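Tryptophan decarboxylase 1 (Oryza sativa subsp. japonica, PDB 6KHO) catalyses the pyridoxal 5'-phosphate-dependent decarboxylation of L-tryptophan to tryptamine, and of 5-hydroxy-L-tryptophan to serotonin, as a homodimer. Local coordinates at residues S109-G115 against M391-Y396; T182-R187 against P263-C267; G201-L205 against A224-N230; A305-F311 against L401-R406. All blocks are in the same frame, centred on the assembly; numbering follows the deposited sequence.

Interaction 1: S109-G115 against M391-Y396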
loop_
_atom_site.group_PDB
_atom_site.type_symbol
_atom_site.label_atom_id
_atom_site.label_comp_id
_atom_site.label_asym_id
_atom_site.label_seq_id
_atom_site.Cartn_x
_atom_site.Cartn_y
_atom_site.Cartn_z
ATOM N N SER A 109 10.442 -11.904 11.216
ATOM C CA SER A 109 11.767 -12.000 11.812
ATOM C C SER A 109 12.086 -10.705 12.543
ATOM O O SER A 109 11.555 -9.638 12.212
ATOM C CB SER A 109 12.847 -12.292 10.760
ATOM O OG SER A 109 12.997 -11.205 9.846
ATOM N N ALA A 110 12.969 -10.813 13.538
ATOM C CA ALA A 110 13.370 -9.629 14.297
ATOM C C ALA A 110 14.007 -8.578 13.394
ATOM O O ALA A 110 13.764 -7.378 13.564
ATOM C CB ALA A 110 14.324 -10.026 15.423
ATOM N N ALA A 111 14.804 -9.012 12.409
ATOM C CA ALA A 111 15.438 -8.059 11.500
ATOM C C ALA A 111 14.402 -7.283 10.692
ATOM O O ALA A 111 14.556 -6.074 10.474
ATOM C CB ALA A 111 16.407 -8.776 10.559
ATOM N N ALA A 112 13.343 -7.957 10.241
ATOM C CA ALA A 112 12.343 -7.286 9.416
ATOM C C ALA A 112 11.520 -6.301 10.231
ATOM O O ALA A 112 11.232 -5.194 9.765
ATOM C CB ALA A 112 11.422 -8.308 8.745
ATOM N N ILE A 113 11.127 -6.693 11.446
ATOM C CA ILE A 113 10.401 -5.782 12.328
ATOM C C ILE A 113 11.268 -4.575 12.676
ATOM O O ILE A 113 10.794 -3.434 12.666
ATOM C CB ILE A 113 9.932 -6.518 13.595
ATOM C CG1 ILE A 113 8.947 -7.632 13.224
ATOM C CG2 ILE A 113 9.276 -5.540 14.544
ATOM C CD1 ILE A 113 8.799 -8.698 14.323
ATOM N N ALA A 114 12.550 -4.811 12.974
ATOM C CA ALA A 114 13.484 -3.719 13.238
ATOM C C ALA A 114 13.572 -2.773 12.052
ATOM O O ALA A 114 13.491 -1.546 12.208
ATOM C CB ALA A 114 14.871 -4.284 13.572
ATOM N N GLY A 115 13.710 -3.335 10.844
ATOM C CA GLY A 115 13.812 -2.502 9.661
ATOM C C GLY A 115 12.559 -1.687 9.414
ATOM O O GLY A 115 12.632 -0.501 9.072
ATOM N N MET A 391 17.544 -5.707 5.325
ATOM C CA MET A 391 17.990 -6.105 6.661
ATOM C C MET A 391 17.841 -7.607 6.884
ATOM O O MET A 391 18.664 -8.226 7.570
ATOM C CB MET A 391 17.212 -5.337 7.712
ATOM C CG MET A 391 17.735 -3.933 7.921
ATOM S SD MET A 391 17.249 -3.329 9.546
ATOM C CE MET A 391 18.148 -1.781 9.572
ATOM N N VAL A 392 16.785 -8.204 6.335
ATOM C CA VAL A 392 16.597 -9.648 6.461
ATOM C C VAL A 392 17.730 -10.391 5.757
ATOM O O VAL A 392 18.357 -11.293 6.332
ATOM C CB VAL A 392 15.216 -10.056 5.906
ATOM C CG1 VAL A 392 15.164 -11.559 5.639
ATOM C CG2 VAL A 392 14.120 -9.636 6.876
ATOM N N MET A 393 18.007 -10.027 4.502
ATOM C CA MET A 393 19.071 -10.695 3.755
ATOM C C MET A 393 20.447 -10.392 4.343
ATOM O O MET A 393 21.293 -11.290 4.444
ATOM C CB MET A 393 19.031 -10.283 2.280
ATOM C CG MET A 393 17.928 -10.958 1.462
ATOM S SD MET A 393 17.844 -10.408 -0.268
ATOM C CE MET A 393 17.428 -8.667 -0.079
ATOM N N ARG A 394 20.690 -9.134 4.735
ATOM C CA ARG A 394 22.008 -8.750 5.245
ATOM C C ARG A 394 22.309 -9.411 6.587
ATOM O O ARG A 394 23.453 -9.795 6.851
ATOM C CB ARG A 394 22.111 -7.224 5.376
ATOM C CG ARG A 394 23.469 -6.701 5.922
ATOM C CD ARG A 394 24.587 -7.161 4.986
ATOM N NE ARG A 394 25.905 -6.578 5.245
ATOM C CZ ARG A 394 26.960 -7.288 5.619
ATOM N NH1 ARG A 394 26.829 -8.590 5.817
ATOM N NH2 ARG A 394 28.136 -6.702 5.813
ATOM N N THR A 395 21.306 -9.552 7.454
ATOM C CA THR A 395 21.578 -10.081 8.788
ATOM C C THR A 395 21.643 -11.609 8.781
ATOM O O THR A 395 22.546 -12.196 9.389
ATOM C CB THR A 395 20.518 -9.583 9.783
ATOM O OG1 THR A 395 20.413 -8.154 9.707
ATOM C CG2 THR A 395 20.884 -9.975 11.228
ATOM N N TYR A 396 20.708 -12.268 8.097
ATOM C CA TYR A 396 20.605 -13.726 8.158
ATOM C C TYR A 396 21.415 -14.439 7.076
ATOM O O TYR A 396 21.971 -15.511 7.341
ATOM C CB TYR A 396 19.139 -14.152 8.075
ATOM C CG TYR A 396 18.302 -13.531 9.169
ATOM C CD1 TYR A 396 18.762 -13.492 10.485
ATOM C CD2 TYR A 396 17.067 -12.959 8.889
ATOM C CE1 TYR A 396 18.009 -12.910 11.494
ATOM C CE2 TYR A 396 16.297 -12.378 9.897
ATOM C CZ TYR A 396 16.779 -12.367 11.193
ATOM O OH TYR A 396 16.021 -11.801 12.181
#
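Knobs-into-holes packing seats a side chain of one helix among four residues of another, and A111 is an example: its methyl sits in the hole formed by M391, V392, T395 and Y396. The segment axes of helices 110-115 and 391-396 approach to 8.5 Å at 136° between their N-to-C directions, and the CA atoms of A111 and V392 are 5.4 Å apart. Apolar contacts extend the fit: A112 CB lies 3.5 Å from V392 CG2, and G115 CA lies 3.5 Å from M391 SD, a spot where even a CB would be tight. Polar contacts gather at the start of the first helix. S109 is its N-cap, with OG accepting from A112 N at 3.3 Å and also bonded to M333 O. Dimer contacts border the pair: T395 OG1 bonds to T80 of the second subunit, and R394 forms a salt bridge with E83 of that subunit. Across the segments, Y396 reaches the same first turn: A111 N donates to Y396 OH at 3.1 Å, with an N-H...O angle of 159°.

Interaction 2: T182-R187 against P263-C267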
loop_
_atom_site.group_PDB
_atom_site.type_symbol
_atom_site.label_atom_id
_atom_site.label_comp_id
_atom_site.label_asym_id
_atom_site.label_seq_id
_atom_site.Cartn_x
_atom_site.Cartn_y
_atom_site.Cartn_z
ATOM N N THR A 182 0.731 -4.607 -14.452
ATOM C CA THR A 182 1.125 -5.330 -15.660
ATOM C C THR A 182 -0.060 -5.545 -16.596
ATOM O O THR A 182 0.118 -5.553 -17.819
ATOM C CB THR A 182 1.782 -6.675 -15.330
ATOM O OG1 THR A 182 0.904 -7.491 -14.532
ATOM C CG2 THR A 182 3.110 -6.456 -14.605
ATOM N N LEU A 183 -1.265 -5.735 -16.048
ATOM C CA LEU A 183 -2.456 -5.781 -16.894
ATOM C C LEU A 183 -2.650 -4.468 -17.636
ATOM O O LEU A 183 -3.065 -4.463 -18.802
ATOM C CB LEU A 183 -3.703 -6.087 -16.065
ATOM C CG LEU A 183 -3.965 -7.540 -15.712
ATOM C CD1 LEU A 183 -4.866 -7.601 -14.478
ATOM C CD2 LEU A 183 -4.622 -8.227 -16.910
ATOM N N VAL A 184 -2.377 -3.344 -16.972
ATOM C CA VAL A 184 -2.552 -2.053 -17.622
ATOM C C VAL A 184 -1.531 -1.883 -18.740
ATOM O O VAL A 184 -1.865 -1.419 -19.834
ATOM C CB VAL A 184 -2.474 -0.916 -16.592
ATOM C CG1 VAL A 184 -2.224 0.420 -17.291
ATOM C CG2 VAL A 184 -3.782 -0.855 -15.799
ATOM N N ALA A 185 -0.287 -2.298 -18.505
ATOM C CA ALA A 185 0.717 -2.215 -19.565
ATOM C C ALA A 185 0.335 -3.096 -20.755
ATOM O O ALA A 185 0.416 -2.666 -21.914
ATOM C CB ALA A 185 2.090 -2.593 -19.012
ATOM N N ALA A 186 -0.104 -4.329 -20.489
ATOM C CA ALA A 186 -0.502 -5.221 -21.578
ATOM C C ALA A 186 -1.715 -4.671 -22.314
ATOM O O ALA A 186 -1.763 -4.688 -23.551
ATOM C CB ALA A 186 -0.789 -6.624 -21.042
ATOM N N ARG A 187 -2.705 -4.179 -21.559
ATOM C CA ARG A 187 -3.888 -3.558 -22.145
ATOM C C ARG A 187 -3.518 -2.418 -23.087
ATOM O O ARG A 187 -3.998 -2.351 -24.228
ATOM C CB ARG A 187 -4.807 -3.046 -21.034
ATOM C CG ARG A 187 -6.109 -2.385 -21.530
ATOM C CD ARG A 187 -6.761 -1.521 -20.434
ATOM N NE ARG A 187 -6.004 -0.288 -20.195
ATOM C CZ ARG A 187 -6.197 0.544 -19.172
ATOM N NH1 ARG A 187 -7.130 0.289 -18.253
ATOM N NH2 ARG A 187 -5.442 1.632 -19.062
ATOM N N PRO A 263 -6.251 -11.662 -27.819
ATOM C CA PRO A 263 -5.661 -12.231 -26.601
ATOM C C PRO A 263 -4.539 -11.336 -26.107
ATOM O O PRO A 263 -3.612 -11.006 -26.850
ATOM C CB PRO A 263 -5.138 -13.599 -27.055
ATOM C CG PRO A 263 -5.880 -13.883 -28.332
ATOM C CD PRO A 263 -6.092 -12.559 -28.978
ATOM N N THR A 264 -4.631 -10.951 -24.837
ATOM C CA THR A 264 -3.879 -9.816 -24.325
ATOM C C THR A 264 -2.914 -10.168 -23.201
ATOM O O THR A 264 -1.828 -9.583 -23.141
ATOM C CB THR A 264 -4.858 -8.721 -23.860
ATOM O OG1 THR A 264 -5.552 -8.184 -25.002
ATOM C CG2 THR A 264 -4.141 -7.584 -23.121
ATOM N N TYR A 265 -3.241 -11.146 -22.356
ATOM C CA TYR A 265 -2.535 -11.333 -21.091
ATOM C C TYR A 265 -2.886 -12.705 -20.540
ATOM O O TYR A 265 -4.056 -13.101 -20.558
ATOM C CB TYR A 265 -2.931 -10.223 -20.111
ATOM C CG TYR A 265 -2.247 -10.175 -18.744
ATOM C CD1 TYR A 265 -2.495 -11.131 -17.768
ATOM C CD2 TYR A 265 -1.418 -9.103 -18.416
ATOM C CE1 TYR A 265 -1.886 -11.033 -16.497
ATOM C CE2 TYR A 265 -0.813 -8.993 -17.158
ATOM C CZ TYR A 265 -1.046 -9.959 -16.210
ATOM O OH TYR A 265 -0.467 -9.811 -14.956
ATOM N N VAL A 266 -1.871 -13.428 -20.071
ATOM C CA VAL A 266 -2.041 -14.723 -19.416
ATOM C C VAL A 266 -1.375 -14.666 -18.040
ATOM O O VAL A 266 -0.233 -14.217 -17.921
ATOM C CB VAL A 266 -1.429 -15.871 -20.248
ATOM C CG1 VAL A 266 -1.620 -17.194 -19.545
ATOM C CG2 VAL A 266 -2.021 -15.925 -21.680
ATOM N N CYS A 267 -2.069 -15.151 -17.008
ATOM C CA CYS A 267 -1.476 -15.308 -15.681
ATOM C C CYS A 267 -1.200 -16.781 -15.417
ATOM O O CYS A 267 -2.122 -17.599 -15.432
ATOM C CB CYS A 267 -2.384 -14.741 -14.587
ATOM S SG CYS A 267 -1.579 -14.700 -12.931
HETATM O O HOH W 1 -0.452 -7.379 -24.663
#
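Y265 shows how one aromatic side chain can join a helix to a sheet. Its t rotamer (chi1 -177°) carries the ring from strand 263-267 to helix 182-187, which runs roughly antiparallel to it at 156°, with the segment axes 7.9 Å apart. The m,t rotamer of L183 sets CD2 over one ring face, 3.5 Å from the ring centroid and only 10° off the normal, a clear CH-pi contact. A186 CB meets the ring edge instead, 3.7 Å from Y265 CD2. T182 adopts the p rotamer, and its OG1 accepts a 2.7 Å hydrogen bond from Y265 OH, so the phenol is held at its tip as well as on its face. T264, with chi1 of -67°, places CG2 3.8 Å from A186 O, while its OG1 bonds to V262 O. A water also links the backbones, donating to A186 O at 3.2 Å and to T264 O at 3.0 Å. In this α/β domain of a PLP-dependent enzyme, strand 262-269 runs between the parallel strands 205-210 and 294-298; the ring of W294 from the latter meets that of Y265, their planes nearly parallel, and helix 215-223 packs against L183.

Interaction 3: G201-L205 against A224-N230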
loop_
_atom_site.group_PDB
_atom_site.type_symbol
_atom_site.label_atom_id
_atom_site.label_comp_id
_atom_site.label_asym_id
_atom_site.label_seq_id
_atom_site.Cartn_x
_atom_site.Cartn_y
_atom_site.Cartn_z
ATOM N N GLY A 201 -12.141 -0.101 -28.424
ATOM C CA GLY A 201 -11.715 -1.464 -28.651
ATOM C C GLY A 201 -11.487 -2.301 -27.415
ATOM O O GLY A 201 -11.121 -3.472 -27.549
ATOM N N LEU A 202 -11.699 -1.749 -26.213
ATOM C CA LEU A 202 -11.416 -2.501 -24.989
ATOM C C LEU A 202 -12.286 -3.748 -24.872
ATOM O O LEU A 202 -11.833 -4.775 -24.347
ATOM C CB LEU A 202 -11.591 -1.596 -23.760
ATOM C CG LEU A 202 -11.156 -2.075 -22.365
ATOM C CD1 LEU A 202 -9.954 -3.007 -22.408
ATOM C CD2 LEU A 202 -10.846 -0.889 -21.430
ATOM N N HIS A 203 -13.519 -3.701 -25.381
ATOM C CA HIS A 203 -14.391 -4.866 -25.244
ATOM C C HIS A 203 -13.965 -6.039 -26.127
ATOM O O HIS A 203 -14.580 -7.106 -26.053
ATOM C CB HIS A 203 -15.838 -4.479 -25.550
ATOM C CG HIS A 203 -16.126 -4.352 -27.012
ATOM N ND1 HIS A 203 -15.648 -3.308 -27.774
ATOM C CD2 HIS A 203 -16.829 -5.143 -27.854
ATOM C CE1 HIS A 203 -16.044 -3.461 -29.025
ATOM N NE2 HIS A 203 -16.762 -4.567 -29.102
ATOM N N ARG A 204 -12.922 -5.884 -26.938
ATOM C CA ARG A 204 -12.416 -6.986 -27.737
ATOM C C ARG A 204 -11.178 -7.656 -27.151
ATOM O O ARG A 204 -10.732 -8.670 -27.697
ATOM C CB ARG A 204 -12.112 -6.505 -29.161
ATOM C CG ARG A 204 -13.363 -6.177 -29.972
ATOM C CD ARG A 204 -13.069 -6.111 -31.472
ATOM N NE ARG A 204 -11.891 -5.296 -31.779
ATOM C CZ ARG A 204 -10.744 -5.771 -32.270
ATOM N NH1 ARG A 204 -10.604 -7.068 -32.522
ATOM N NH2 ARG A 204 -9.729 -4.947 -32.519
ATOM N N LEU A 205 -10.613 -7.131 -26.058
ATOM C CA LEU A 205 -9.443 -7.741 -25.436
ATOM C C LEU A 205 -9.850 -8.910 -24.548
ATOM O O LEU A 205 -10.846 -8.843 -23.825
ATOM C CB LEU A 205 -8.668 -6.708 -24.601
ATOM C CG LEU A 205 -8.256 -5.391 -25.276
ATOM C CD1 LEU A 205 -7.241 -4.630 -24.408
ATOM C CD2 LEU A 205 -7.667 -5.635 -26.666
ATOM N N ALA A 224 -8.994 -2.854 -14.284
ATOM C CA ALA A 224 -8.364 -2.300 -15.478
ATOM C C ALA A 224 -9.327 -2.154 -16.654
ATOM O O ALA A 224 -8.926 -1.626 -17.700
ATOM C CB ALA A 224 -7.174 -3.172 -15.888
ATOM N N GLY A 225 -10.575 -2.595 -16.519
ATOM C CA GLY A 225 -11.584 -2.339 -17.531
ATOM C C GLY A 225 -11.799 -3.433 -18.552
ATOM O O GLY A 225 -12.463 -3.181 -19.568
ATOM N N PHE A 226 -11.265 -4.631 -18.330
ATOM C CA PHE A 226 -11.534 -5.729 -19.244
ATOM C C PHE A 226 -12.984 -6.177 -19.100
ATOM O O PHE A 226 -13.545 -6.166 -18.001
ATOM C CB PHE A 226 -10.609 -6.907 -18.963
ATOM C CG PHE A 226 -9.183 -6.680 -19.393
ATOM C CD1 PHE A 226 -8.266 -6.115 -18.519
ATOM C CD2 PHE A 226 -8.776 -7.008 -20.671
ATOM C CE1 PHE A 226 -6.953 -5.908 -18.904
ATOM C CE2 PHE A 226 -7.469 -6.797 -21.073
ATOM C CZ PHE A 226 -6.552 -6.252 -20.188
ATOM N N ASP A 227 -13.582 -6.590 -20.211
ATOM C CA ASP A 227 -14.968 -7.041 -20.179
ATOM C C ASP A 227 -15.072 -8.369 -19.435
ATOM O O ASP A 227 -14.327 -9.304 -19.747
ATOM C CB ASP A 227 -15.516 -7.197 -21.591
ATOM C CG ASP A 227 -17.027 -7.210 -21.618
ATOM O OD1 ASP A 227 -17.631 -8.200 -21.141
ATOM O OD2 ASP A 227 -17.600 -6.208 -22.079
ATOM N N PRO A 228 -15.979 -8.498 -18.462
ATOM C CA PRO A 228 -16.109 -9.784 -17.747
ATOM C C PRO A 228 -16.409 -10.968 -18.653
ATOM O O PRO A 228 -16.022 -12.096 -18.323
ATOM C CB PRO A 228 -17.260 -9.521 -16.762
ATOM C CG PRO A 228 -17.242 -8.032 -16.554
ATOM C CD PRO A 228 -16.850 -7.455 -17.895
ATOM N N ALA A 229 -17.075 -10.748 -19.789
ATOM C CA ALA A 229 -17.322 -11.833 -20.736
ATOM C C ALA A 229 -16.046 -12.337 -21.400
ATOM O O ALA A 229 -16.045 -13.435 -21.959
ATOM C CB ALA A 229 -18.308 -11.379 -21.808
ATOM N N ASN A 230 -14.962 -11.565 -21.349
ATOM C CA ASN A 230 -13.712 -11.925 -22.003
ATOM C C ASN A 230 -12.619 -12.323 -21.015
ATOM O O ASN A 230 -11.471 -12.524 -21.424
ATOM C CB ASN A 230 -13.242 -10.762 -22.880
ATOM C CG ASN A 230 -14.232 -10.435 -23.980
ATOM O OD1 ASN A 230 -15.003 -11.293 -24.400
ATOM N ND2 ASN A 230 -14.215 -9.195 -24.451
HETATM O O HOH W 2 -12.273 -6.789 -22.587
#
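Two loops that each lead into a strand of the central sheet meet here, at the dimer interface and away from the cofactor. A water joins their backbones: it donates to L202 O at 2.7 Å and to L205 O at 2.8 Å, and accepts from D227 N at 2.7 Å, so three backbone groups are satisfied without direct contact between the main chains. N230 adds a weak hydrogen bond from ND2 to H203 O at 2.7 Å, with a bent angle of 118°, and its CB lies 3.2 Å from L205 O. Short local motifs turn the chain here. Helix 215-223 ends in a Schellman motif at G225, whose positive phi (96°) calls for glycine; a CB there would also crowd L202 CD2. Next, D227 OD1 accepts from A229 N at 2.9 Å, an Asx turn, and the chain passes through a 3-10 turn, 228-230, into strand 231-234, one of the two edge strands of the sheet within this chain. Apolar packing fills the inner side: L205 CB lies 3.7 Å from F226 CE2, with L183 and R187 of helix 175-194 and T264 of strand 262-269 also against the F226 ring. L202 CG rests 3.3 Å from G225 O. On the outer side, L202 packs on L202 of the second subunit, and D227 OD2 accepts a hydrogen bond from V199 N of that subunit.

Interaction 4: A305-F311 against L401-R406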
loop_
_atom_site.group_PDB
_atom_site.type_symbol
_atom_site.label_atom_id
_atom_site.label_comp_id
_atom_site.label_asym_id
_atom_site.label_seq_id
_atom_site.Cartn_x
_atom_site.Cartn_y
_atom_site.Cartn_z
ATOM N N ALA A 305 10.546 -20.271 -2.081
ATOM C CA ALA A 305 11.224 -21.562 -2.058
ATOM C C ALA A 305 12.225 -21.703 -3.197
ATOM O O ALA A 305 13.123 -22.551 -3.121
ATOM C CB ALA A 305 10.200 -22.701 -2.114
ATOM N N CYS A 306 12.111 -20.876 -4.229
ATOM C CA CYS A 306 12.954 -20.976 -5.408
ATOM C C CYS A 306 14.342 -20.395 -5.196
ATOM O O CYS A 306 15.158 -20.424 -6.125
ATOM C CB CYS A 306 12.257 -20.306 -6.591
ATOM S SG CYS A 306 10.736 -21.189 -7.074
ATOM N N ILE A 307 14.638 -19.887 -3.995
ATOM C CA ILE A 307 16.017 -19.600 -3.629
ATOM C C ILE A 307 16.797 -20.866 -3.309
ATOM O O ILE A 307 18.018 -20.799 -3.123
ATOM C CB ILE A 307 16.078 -18.624 -2.436
ATOM C CG1 ILE A 307 15.645 -19.333 -1.147
ATOM C CG2 ILE A 307 15.231 -17.388 -2.732
ATOM C CD1 ILE A 307 15.886 -18.530 0.138
ATOM N N CYS A 308 16.114 -22.030 -3.240
ATOM C CA CYS A 308 16.733 -23.341 -3.051
ATOM C C CYS A 308 16.832 -24.069 -4.385
ATOM O O CYS A 308 15.845 -24.101 -5.140
ATOM C CB CYS A 308 15.924 -24.176 -2.065
ATOM S SG CYS A 308 15.816 -23.443 -0.410
ATOM N N PRO A 309 17.995 -24.646 -4.708
ATOM C CA PRO A 309 18.161 -25.283 -6.032
ATOM C C PRO A 309 17.142 -26.370 -6.342
ATOM O O PRO A 309 16.739 -26.523 -7.502
ATOM C CB PRO A 309 19.585 -25.853 -5.955
ATOM C CG PRO A 309 20.302 -24.941 -4.999
ATOM C CD PRO A 309 19.267 -24.548 -3.968
ATOM N N GLU A 310 16.710 -27.135 -5.343
ATOM C CA GLU A 310 15.778 -28.225 -5.597
ATOM C C GLU A 310 14.368 -27.746 -5.933
ATOM O O GLU A 310 13.544 -28.561 -6.356
ATOM C CB GLU A 310 15.737 -29.163 -4.389
ATOM C CG GLU A 310 15.060 -28.568 -3.173
ATOM C CD GLU A 310 16.043 -27.968 -2.175
ATOM O OE1 GLU A 310 15.697 -27.929 -0.970
ATOM O OE2 GLU A 310 17.147 -27.536 -2.587
ATOM N N PHE A 311 14.062 -26.458 -5.750
ATOM C CA PHE A 311 12.766 -25.913 -6.130
ATOM C C PHE A 311 12.836 -24.997 -7.340
ATOM O O PHE A 311 11.789 -24.676 -7.916
ATOM C CB PHE A 311 12.134 -25.141 -4.957
ATOM C CG PHE A 311 11.848 -25.999 -3.758
ATOM C CD1 PHE A 311 10.782 -26.883 -3.767
ATOM C CD2 PHE A 311 12.648 -25.925 -2.625
ATOM C CE1 PHE A 311 10.518 -27.678 -2.672
ATOM C CE2 PHE A 311 12.394 -26.725 -1.531
ATOM C CZ PHE A 311 11.327 -27.602 -1.551
ATOM N N LEU A 401 18.388 -18.383 5.064
ATOM C CA LEU A 401 17.110 -18.269 4.365
ATOM C C LEU A 401 16.759 -19.581 3.664
ATOM O O LEU A 401 15.597 -20.013 3.677
ATOM C CB LEU A 401 17.144 -17.102 3.364
ATOM C CG LEU A 401 17.352 -15.681 3.911
ATOM C CD1 LEU A 401 17.323 -14.621 2.817
ATOM C CD2 LEU A 401 16.337 -15.341 4.951
ATOM N N GLN A 402 17.754 -20.239 3.061
ATOM C CA GLN A 402 17.507 -21.544 2.453
ATOM C C GLN A 402 17.110 -22.583 3.499
ATOM O O GLN A 402 16.188 -23.380 3.277
ATOM C CB GLN A 402 18.744 -22.009 1.684
ATOM C CG GLN A 402 19.043 -21.191 0.431
ATOM C CD GLN A 402 20.332 -21.630 -0.235
ATOM O OE1 GLN A 402 21.327 -21.884 0.446
ATOM N NE2 GLN A 402 20.321 -21.730 -1.564
ATOM N N GLU A 403 17.800 -22.609 4.642
ATOM C CA GLU A 403 17.459 -23.608 5.655
ATOM C C GLU A 403 16.088 -23.336 6.265
ATOM O O GLU A 403 15.406 -24.274 6.687
ATOM C CB GLU A 403 18.547 -23.673 6.730
ATOM C CG GLU A 403 18.412 -24.818 7.762
ATOM C CD GLU A 403 17.839 -26.133 7.193
ATOM O OE1 GLU A 403 18.344 -26.644 6.160
ATOM O OE2 GLU A 403 16.883 -26.670 7.798
ATOM N N HIS A 404 15.653 -22.071 6.292
ATOM C CA HIS A 404 14.295 -21.746 6.725
ATOM C C HIS A 404 13.250 -22.350 5.781
ATOM O O HIS A 404 12.270 -22.950 6.236
ATOM C CB HIS A 404 14.147 -20.219 6.851
ATOM C CG HIS A 404 12.798 -19.682 6.459
ATOM N ND1 HIS A 404 11.682 -19.808 7.260
ATOM C CD2 HIS A 404 12.399 -18.980 5.369
ATOM C CE1 HIS A 404 10.651 -19.227 6.673
ATOM N NE2 HIS A 404 11.058 -18.719 5.521
ATOM N N ILE A 405 13.448 -22.223 4.465
ATOM C CA ILE A 405 12.556 -22.898 3.515
ATOM C C ILE A 405 12.561 -24.405 3.758
ATOM O O ILE A 405 11.504 -25.039 3.868
ATOM C CB ILE A 405 12.957 -22.580 2.060
ATOM C CG1 ILE A 405 12.838 -21.085 1.746
ATOM C CG2 ILE A 405 12.140 -23.440 1.069
ATOM C CD1 ILE A 405 11.435 -20.534 1.854
ATOM N N ARG A 406 13.755 -25.000 3.836
ATOM C CA ARG A 406 13.878 -26.458 3.864
ATOM C C ARG A 406 13.316 -27.056 5.149
ATOM O O ARG A 406 12.731 -28.146 5.129
ATOM C CB ARG A 406 15.342 -26.857 3.682
ATOM C CG ARG A 406 15.874 -26.495 2.305
ATOM C CD ARG A 406 17.387 -26.621 2.193
ATOM N NE ARG A 406 17.809 -26.555 0.796
ATOM C CZ ARG A 406 19.024 -26.192 0.393
ATOM N NH1 ARG A 406 19.954 -25.859 1.279
ATOM N NH2 ARG A 406 19.310 -26.158 -0.900
#
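I405 occupies the middle of this contact, its side chain directed from helix 401-406 into the irregular loop 305-311. Its CG2 lies 3.8 Å from A305 CB and 4.2 Å from F311 CE2, while C308 SG comes within 3.9 Å of I405 CB. I307 extends the apolar patch toward the start of the helical segment, with CD1 3.7 Å from L401 CB and 4.3 Å from I405 CG1. Polar groups then follow at the margin. Q402 NE2 donates to I307 O at 2.9 Å and 170°, giving a backbone carbonyl a side-chain partner from the helix. One turn along, R406 meets the exposed E310 in a bidentate salt bridge: NE to OE1 of E310 and NH2 of R406 to OE2 of E310, each 3.1 Å with an angle of 160°. P309 CD, 3.5 Å from R406 NH2, packs beside the guanidinium. The loop thereby joins the region between sheet strands 294-298 and 323-326 to the long helix 386-420. W331 of helix 328-331 touches both A305 and I405, and M149 of helix 133-149 covers I307 and L401.

The four contacts tie together distant parts of one PLP-dependent enzyme. Interactions 1 and 4 share helix 386-420 and touch where L401 CD2 packs 4.0 Å from V392 CG1; their centres are 18 Å apart. Interactions 2 and 3 form a second pair, 11 Å between centres, joined by R187, whose NH1 probably bonds to A224 O at 2.7 Å. Interactions 1 and 3 lie on opposite sides of the chain's centre, with centres 43 Å apart, and both reach the second subunit, so dimer contacts occur at both places. The side chains of Y265 and A305 lie about 11 and 12 Å from PLP respectively, so interactions 2 and 4 lie near the cofactor without touching it.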